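Side-chain contacts in alginate lyase (Bacteroides ovatus, PDB 3NNB), which probably cleaves the polysaccharide alginate by beta-elimination, as expected of an alginate lyase built on a mainly helical (alpha/alpha) scaffold: residues A[225-230]-A[251-256]; A[233-236]-A[242-245]. All coordinates share one frame; numbering follows the deposited sequence. Where two conformers were deposited one is given.

Both contacts join the consecutive helices 221-236 and 240-258, and their centres lie about 13 Å apart. Interaction 2 sits next to the turn between them, where the backbones come close and alanines and leucines meet through carbon alone. In interaction 1, farther from that turn, the helices have spread, and a long arginine spans the gap to a buried aspartate in a two-bond salt bridge. Three of the four touching residues of interaction 1 are buried, whereas interaction 2 is only partly so. The two meet directly, Leu230 CD2 lying 4.2 Å from Leu242 CD1, so that apolar packing near the turn runs on toward the charged pair.

Interaction 1: residues A[225-230]-A[251-256]; sequences AYDVQL and PEKRLF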
ATOM      1  N   ALA A 225       2.966   8.910   2.139  1.00  7.57           N
ATOM      2  CA  ALA A 225       2.562   7.574   2.522  1.00  7.01           C
ATOM      3  C   ALA A 225       2.595   7.363   4.041  1.00  7.08           C
ATOM      4  O   ALA A 225       1.746   6.647   4.587  1.00  8.09           O
ATOM      5  CB  ALA A 225       3.400   6.492   1.763  1.00  7.50           C
ATOM      6  N   TYR A 226       3.537   7.980   4.729  1.00  7.94           N
ATOM      7  CA  TYR A 226       3.600   7.867   6.207  1.00  7.01           C
ATOM      8  C   TYR A 226       2.293   8.318   6.801  1.00  8.81           C
ATOM      9  O   TYR A 226       1.741   7.659   7.663  1.00  8.69           O
ATOM     10  CB  TYR A 226       4.756   8.682   6.751  1.00  7.09           C
ATOM     11  CG  TYR A 226       4.801   8.726   8.270  1.00  6.31           C
ATOM     12  CD1 TYR A 226       4.045   9.650   8.965  1.00 10.23           C
ATOM     13  CD2 TYR A 226       5.579   7.815   8.998  1.00 12.24           C
ATOM     14  CE1 TYR A 226       4.075   9.726  10.352  1.00 10.35           C
ATOM     15  CE2 TYR A 226       5.624   7.872  10.412  1.00 14.03           C
ATOM     16  CZ  TYR A 226       4.878   8.827  11.076  1.00 14.96           C
ATOM     17  OH  TYR A 226       4.856   8.967  12.477  1.00 17.68           O
ATOM     18  N   ASP A 227       1.802   9.456   6.327  1.00  8.73           N
ATOM     19  CA  ASP A 227       0.554  10.005   6.886  1.00  7.72           C
ATOM     20  C   ASP A 227      -0.628   9.068   6.639  1.00  6.70           C
ATOM     21  O   ASP A 227      -1.481   8.887   7.496  1.00  7.32           O
ATOM     22  CB  ASP A 227       0.238  11.376   6.311  1.00  7.68           C
ATOM     23  CG  ASP A 227       1.080  12.481   6.906  1.00 10.45           C
ATOM     24  OD1 ASP A 227       1.967  12.228   7.743  1.00 10.84           O
ATOM     25  OD2 ASP A 227       0.851  13.654   6.517  1.00  8.36           O
ATOM     26  N   VAL A 228      -0.724   8.517   5.422  1.00  7.17           N
ATOM     27  CA  VAL A 228      -1.802   7.560   5.130  1.00  6.44           C
ATOM     28  C   VAL A 228      -1.775   6.360   6.078  1.00  6.43           C
ATOM     29  O   VAL A 228      -2.806   5.953   6.620  1.00  7.80           O
ATOM     30  CB  VAL A 228      -1.802   7.071   3.641  1.00  6.56           C
ATOM     31  CG1 VAL A 228      -3.005   6.187   3.366  1.00  9.65           C
ATOM     32  CG2 VAL A 228      -1.810   8.271   2.693  1.00  8.46           C
ATOM     33  N   GLN A 229      -0.585   5.812   6.280  1.00  6.60           N
ATOM     34  CA  GLN A 229      -0.453   4.635   7.125  1.00  6.35           C
ATOM     35  C   GLN A 229      -0.783   5.024   8.564  1.00  8.15           C
ATOM     36  O   GLN A 229      -1.537   4.333   9.224  1.00  8.11           O
ATOM     37  CB  GLN A 229       0.996   4.117   7.072  1.00  5.61           C
ATOM     38  CG  GLN A 229       1.452   3.585   5.730  1.00  6.50           C
ATOM     39  CD  GLN A 229       2.705   2.726   5.872  1.00  9.80           C
ATOM     40  OE1 GLN A 229       2.641   1.620   6.428  1.00  8.64           O
ATOM     41  NE2 GLN A 229       3.849   3.209   5.335  1.00  9.16           N
ATOM     42  N   LEU A 230      -0.248   6.150   9.048  1.00  7.41           N
ATOM     43  CA  LEU A 230      -0.552   6.566  10.433  1.00  8.01           C
ATOM     44  C   LEU A 230      -2.079   6.698  10.630  1.00  8.00           C
ATOM     45  O   LEU A 230      -2.654   6.244  11.637  1.00  7.49           O
ATOM     46  CB  LEU A 230       0.164   7.869  10.782  1.00  8.23           C
ATOM     47  CG  LEU A 230       0.045   8.298  12.256  1.00  7.04           C
ATOM     48  CD1 LEU A 230       0.881   7.367  13.147  1.00 12.34           C
ATOM     49  CD2 LEU A 230       0.501   9.780  12.389  1.00 10.32           C
ATOM     50  N   PRO A 251      -3.415  18.302   3.707  1.00  7.18           N
ATOM     51  CA  PRO A 251      -3.282  19.157   2.497  1.00  9.55           C
ATOM     52  C   PRO A 251      -2.074  20.066   2.541  1.00 10.81           C
ATOM     53  O   PRO A 251      -1.281  20.083   1.585  1.00 10.33           O
ATOM     54  CB  PRO A 251      -4.609  19.940   2.490  1.00 11.12           C
ATOM     55  CG  PRO A 251      -5.585  18.929   3.132  1.00 10.34           C
ATOM     56  CD  PRO A 251      -4.788  18.384   4.267  1.00  9.50           C
ATOM     57  N   GLU A 252      -1.875  20.801   3.634  1.00 10.53           N
ATOM     58  CA  GLU A 252      -0.745  21.716   3.721  0.50 11.54           C
ATOM     59  C   GLU A 252       0.585  20.984   3.840  1.00 10.23           C
ATOM     60  O   GLU A 252       1.551  21.371   3.215  1.00 12.76           O
ATOM     61  CB  GLU A 252      -0.917  22.699   4.892  0.50 13.98           C
ATOM     62  CG  GLU A 252      -2.027  23.707   4.668  0.50 24.03           C
ATOM     63  CD  GLU A 252      -2.193  24.680   5.825  0.50 29.26           C
ATOM     64  OE1 GLU A 252      -1.179  25.198   6.340  0.50 29.36           O
ATOM     65  OE2 GLU A 252      -3.349  24.932   6.204  0.50 38.54           O
ATOM     66  N   LYS A 253       0.629  19.892   4.612  1.00  9.96           N
ATOM     67  CA  LYS A 253       1.881  19.192   4.862  1.00  9.19           C
ATOM     68  C   LYS A 253       2.368  18.385   3.666  1.00 10.40           C
ATOM     69  O   LYS A 253       3.593  18.318   3.410  1.00 10.34           O
ATOM     70  CB  LYS A 253       1.732  18.265   6.062  1.00 11.67           C
ATOM     71  CG  LYS A 253       3.041  17.695   6.584  1.00 15.21           C
ATOM     72  CD  LYS A 253       2.812  16.788   7.825  1.00 16.84           C
ATOM     73  CE  LYS A 253       2.244  17.522   9.013  1.00 24.63           C
ATOM     74  NZ  LYS A 253       3.132  18.665   9.420  1.00 38.64           N
ATOM     75  N   ARG A 254       1.417  17.822   2.919  1.00  7.22           N
ATOM     76  CA  ARG A 254       1.740  16.850   1.859  1.00  8.84           C
ATOM     77  C   ARG A 254       1.303  17.331   0.466  1.00  8.90           C
ATOM     78  O   ARG A 254       2.122  17.480  -0.426  1.00  9.88           O
ATOM     79  CB  ARG A 254       1.134  15.471   2.145  1.00  9.21           C
ATOM     80  CG  ARG A 254       1.468  14.919   3.515  1.00  8.12           C
ATOM     81  CD  ARG A 254       2.973  14.781   3.777  1.00  6.63           C
ATOM     82  NE  ARG A 254       3.185  14.289   5.137  1.00  8.12           N
ATOM     83  CZ  ARG A 254       4.373  14.086   5.692  1.00  8.35           C
ATOM     84  NH1 ARG A 254       5.481  14.401   5.057  1.00 10.57           N
ATOM     85  NH2 ARG A 254       4.436  13.571   6.900  1.00  9.37           N
ATOM     86  N   LEU A 255       0.016  17.610   0.275  1.00  7.45           N
ATOM     87  CA  LEU A 255      -0.450  17.933  -1.066  1.00  8.24           C
ATOM     88  C   LEU A 255       0.162  19.220  -1.597  1.00  9.01           C
ATOM     89  O   LEU A 255       0.603  19.285  -2.730  1.00  9.35           O
ATOM     90  CB  LEU A 255      -1.991  18.068  -1.131  1.00 10.31           C
ATOM     91  CG  LEU A 255      -2.758  16.792  -0.770  1.00  7.10           C
ATOM     92  CD1 LEU A 255      -4.249  17.057  -0.808  1.00  7.18           C
ATOM     93  CD2 LEU A 255      -2.369  15.554  -1.645  1.00  9.06           C
ATOM     94  N   PHE A 256       0.142  20.278  -0.789  1.00  8.68           N
ATOM     95  CA  PHE A 256       0.558  21.583  -1.314  1.00  8.28           C
ATOM     96  C   PHE A 256       2.091  21.685  -1.349  1.00  9.92           C
ATOM     97  O   PHE A 256       2.648  22.570  -2.024  1.00 11.96           O
ATOM     98  CB  PHE A 256      -0.052  22.747  -0.517  1.00  8.72           C
ATOM     99  CG  PHE A 256      -1.573  22.715  -0.399  1.00  8.60           C
ATOM    100  CD1 PHE A 256      -2.378  22.030  -1.306  1.00 11.14           C
ATOM    101  CD2 PHE A 256      -2.199  23.391   0.650  1.00 13.13           C
ATOM    102  CE1 PHE A 256      -3.774  21.997  -1.168  1.00 12.05           C
ATOM    103  CE2 PHE A 256      -3.600  23.362   0.772  1.00 12.82           C
ATOM    104  CZ  PHE A 256      -4.362  22.681  -0.123  1.00 10.86           C
TER
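Asp227 and Arg254 form a side-on salt bridge in which two guanidinium nitrogens hold the two carboxylate oxygens. Arg254 NE donates to Asp227 OD2 at 2.8 Å in a nearly straight bond (174°), the oxygen lying in the guanidinium plane at its edge. Arg254 NH2 reaches Asp227 OD1 at 2.9 Å in a more bent bond. The groups are not coplanar: their planes stand 65° apart, and both nitrogens come to the oxygens from above the carboxylate plane. The aliphatic part of Arg254 follows the same oxygen, with CG 3.3 Å from Asp227 OD2. A bend at chi2 (-58°) swings the rest of the chain beyond CG toward the aspartate. Lys253 lays its CD over one face of the guanidinium; its NZ stays 6.2 Å from Asp227 OD2, too far for a salt bridge, though its charge may still stabilise the carboxylate weakly. Arg254 NH2 also donates to the carbonyl oxygen of Gln216, a further bond that adds to the hold on the guanidinium. Tyr226 CD1 comes within 4.4 Å of Arg254 NH2, while the tyrosine hydroxyl is bonded to the carbonyl oxygen of Met206. A leucine in place of Arg254 would probably leave the buried carboxylate of Asp227 without its counter-charge and the carbonyl of Gln216 without this donor. The bridge ties helices 221-236 and 240-258 of a helical hairpin, consistent with the family's (alpha/alpha) toroid, away from their connection; the local axes pass 10.8 Å apart. Arg254 lies in a wider, pi-type turn at 251-255. Thr246 and Phe250 also touch Asp227, helix 210-216 adjoins Tyr226 and Lys253, and helix 274-293 packs against Ala225, Val228 and Leu255.

Interaction 2: residues A[233-236]-A[242-245]; sequences YALY and LAMK
A helical hairpin, a recurring element of the (alpha/alpha) toroid lyases, brings the end of helix 221-236 against the first turns of helix 240-258, and Ala234 and Ala243 face each other across it, on either side of its short connection. Their small side chains let the backbones approach closely, the CA atoms of Ala234 and Ala243 being 5.6 Å apart. The two methyls point at each other's helix, Ala234 CB lying 4.1 Å from Ala243 CB and also 3.9 Å from the backbone N of Ala243. Leu235 closes over Ala243 from one flank: its branch point CG is 3.6 Å from Ala243 CB, and CD2 follows at 3.7 Å, so one arm of the fork and its root share the methyl. With CG beside the backbone N (chi1 -73°), the fork is carried across to the partner helix although the bond leaving the Leu235 backbone does not aim there. Leu242 receives the Ala234 methyl alongside its chain, CB at 4.0 Å from Ala234 CB, with CG and CD2 hardly farther. Here chi1 (179°) sets CG opposite the backbone N, and chi2 then turns CD2 toward that methyl. Each alanine methyl thus meets both an alanine and a leucine of the other helix, and no hydrogen bond crosses between the segments. Around the turn, Asn239 OD1 accepts a hydrogen bond from the backbone N of Leu242, and Thr237 OG1 bonds to the carbonyl oxygens of Tyr233 and Ala234. Leu242 extends to Val203 and Gln207 of helix 189-208, Leu235 touches Arg7 near the N-terminus, and Tyr233 and Tyr236 pack between helices 171-180 and 189-208.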
ATOM      1  N   TYR A 233      -3.833   3.194  10.589  1.00  6.46           N
ATOM      2  CA  TYR A 233      -3.526   2.371  11.781  1.00  8.76           C
ATOM      3  C   TYR A 233      -4.164   3.012  13.014  1.00  8.87           C
ATOM      4  O   TYR A 233      -4.665   2.301  13.888  1.00  9.24           O
ATOM      5  CB  TYR A 233      -2.033   2.144  11.968  1.00  8.27           C
ATOM      6  CG  TYR A 233      -1.375   1.583  10.723  1.00  8.05           C
ATOM      7  CD1 TYR A 233      -2.094   0.917   9.776  1.00  7.66           C
ATOM      8  CD2 TYR A 233      -0.009   1.781  10.474  1.00  6.47           C
ATOM      9  CE1 TYR A 233      -1.480   0.451   8.585  1.00  6.23           C
ATOM     10  CE2 TYR A 233       0.595   1.299   9.364  1.00  6.14           C
ATOM     11  CZ  TYR A 233      -0.135   0.659   8.385  1.00  7.70           C
ATOM     12  OH  TYR A 233       0.462   0.260   7.203  1.00 10.08           O
ATOM     13  N   ALA A 234      -4.203   4.344  13.040  1.00  8.38           N
ATOM     14  CA  ALA A 234      -4.896   5.054  14.123  1.00  9.60           C
ATOM     15  C   ALA A 234      -6.372   4.653  14.149  1.00  9.81           C
ATOM     16  O   ALA A 234      -6.920   4.352  15.216  1.00 11.42           O
ATOM     17  CB  ALA A 234      -4.730   6.609  13.959  1.00  9.94           C
ATOM     18  N   LEU A 235      -7.027   4.621  12.981  1.00 10.56           N
ATOM     19  CA  LEU A 235      -8.459   4.292  12.929  1.00  8.70           C
ATOM     20  C   LEU A 235      -8.667   2.850  13.360  1.00 11.33           C
ATOM     21  O   LEU A 235      -9.595   2.574  14.132  1.00 12.70           O
ATOM     22  CB  LEU A 235      -9.063   4.500  11.535  1.00 10.71           C
ATOM     23  CG  LEU A 235      -9.241   5.969  11.177  1.00 13.70           C
ATOM     24  CD1 LEU A 235      -9.551   6.136   9.680  1.00 10.16           C
ATOM     25  CD2 LEU A 235     -10.407   6.553  12.020  1.00 12.60           C
ATOM     26  N   TYR A 236      -7.807   1.934  12.909  1.00 10.27           N
ATOM     27  CA  TYR A 236      -7.988   0.518  13.251  1.00  9.37           C
ATOM     28  C   TYR A 236      -7.889   0.271  14.775  1.00 11.89           C
ATOM     29  O   TYR A 236      -8.571  -0.595  15.312  1.00 13.60           O
ATOM     30  CB  TYR A 236      -6.969  -0.364  12.526  1.00  8.77           C
ATOM     31  CG  TYR A 236      -7.170  -1.836  12.743  1.00  8.74           C
ATOM     32  CD1 TYR A 236      -8.375  -2.458  12.382  1.00 11.40           C
ATOM     33  CD2 TYR A 236      -6.176  -2.617  13.306  1.00 10.71           C
ATOM     34  CE1 TYR A 236      -8.580  -3.834  12.592  1.00 11.33           C
ATOM     35  CE2 TYR A 236      -6.402  -3.972  13.566  1.00 13.05           C
ATOM     36  CZ  TYR A 236      -7.585  -4.571  13.179  1.00  9.31           C
ATOM     37  OH  TYR A 236      -7.817  -5.950  13.358  1.00 16.11           O
ATOM     38  N   LEU A 242      -6.285  11.025  16.506  1.00 17.47           N
ATOM     39  CA  LEU A 242      -5.014  11.079  15.799  1.00 14.42           C
ATOM     40  C   LEU A 242      -5.251  11.026  14.287  1.00 11.54           C
ATOM     41  O   LEU A 242      -4.565  11.711  13.535  1.00 13.34           O
ATOM     42  CB  LEU A 242      -4.094   9.907  16.193  1.00 12.81           C
ATOM     43  CG  LEU A 242      -2.720   9.796  15.511  1.00 12.54           C
ATOM     44  CD1 LEU A 242      -1.829  11.053  15.591  1.00 14.26           C
ATOM     45  CD2 LEU A 242      -1.923   8.581  16.125  1.00 13.16           C
ATOM     46  N   ALA A 243      -6.187  10.192  13.846  1.00 11.32           N
ATOM     47  CA  ALA A 243      -6.546  10.109  12.428  1.00 10.71           C
ATOM     48  C   ALA A 243      -7.067  11.449  11.932  1.00 12.76           C
ATOM     49  O   ALA A 243      -6.617  11.948  10.895  1.00 10.55           O
ATOM     50  CB  ALA A 243      -7.583   9.015  12.174  1.00  9.63           C
HETATM   51  N   MSE A 244      -7.991  12.058  12.696  1.00 13.37           N
HETATM   52  CA  MSE A 244      -8.547  13.371  12.326  0.60 14.23           C
HETATM   53  C   MSE A 244      -7.459  14.452  12.195  1.00 13.58           C
HETATM   54  O   MSE A 244      -7.451  15.224  11.214  1.00 13.14           O
HETATM   55  CB  MSE A 244      -9.636  13.781  13.343  0.60 15.43           C
HETATM   56  CG  MSE A 244     -10.547  14.895  12.897  0.60 16.99           C
HETATM   57 SE   MSE A 244     -11.743  14.334  11.478  0.45 18.58          SE
HETATM   58  CE  MSE A 244     -12.857  13.070  12.442  0.60 15.73           C
ATOM     59  N   LYS A 245      -6.551  14.501  13.153  1.00 12.89           N
ATOM     60  CA  LYS A 245      -5.468  15.472  13.135  0.50 13.71           C
ATOM     61  C   LYS A 245      -4.598  15.305  11.886  1.00 13.42           C
ATOM     62  O   LYS A 245      -4.254  16.270  11.230  1.00 12.08           O
ATOM     63  CB  LYS A 245      -4.602  15.346  14.380  0.50 16.11           C
ATOM     64  CG  LYS A 245      -3.301  16.115  14.305  0.50 23.16           C
ATOM     65  CD  LYS A 245      -2.423  15.830  15.520  0.50 29.59           C
ATOM     66  CE  LYS A 245      -1.347  16.893  15.690  0.50 32.71           C
ATOM     67  NZ  LYS A 245      -0.335  16.870  14.591  0.50 32.55           N
TER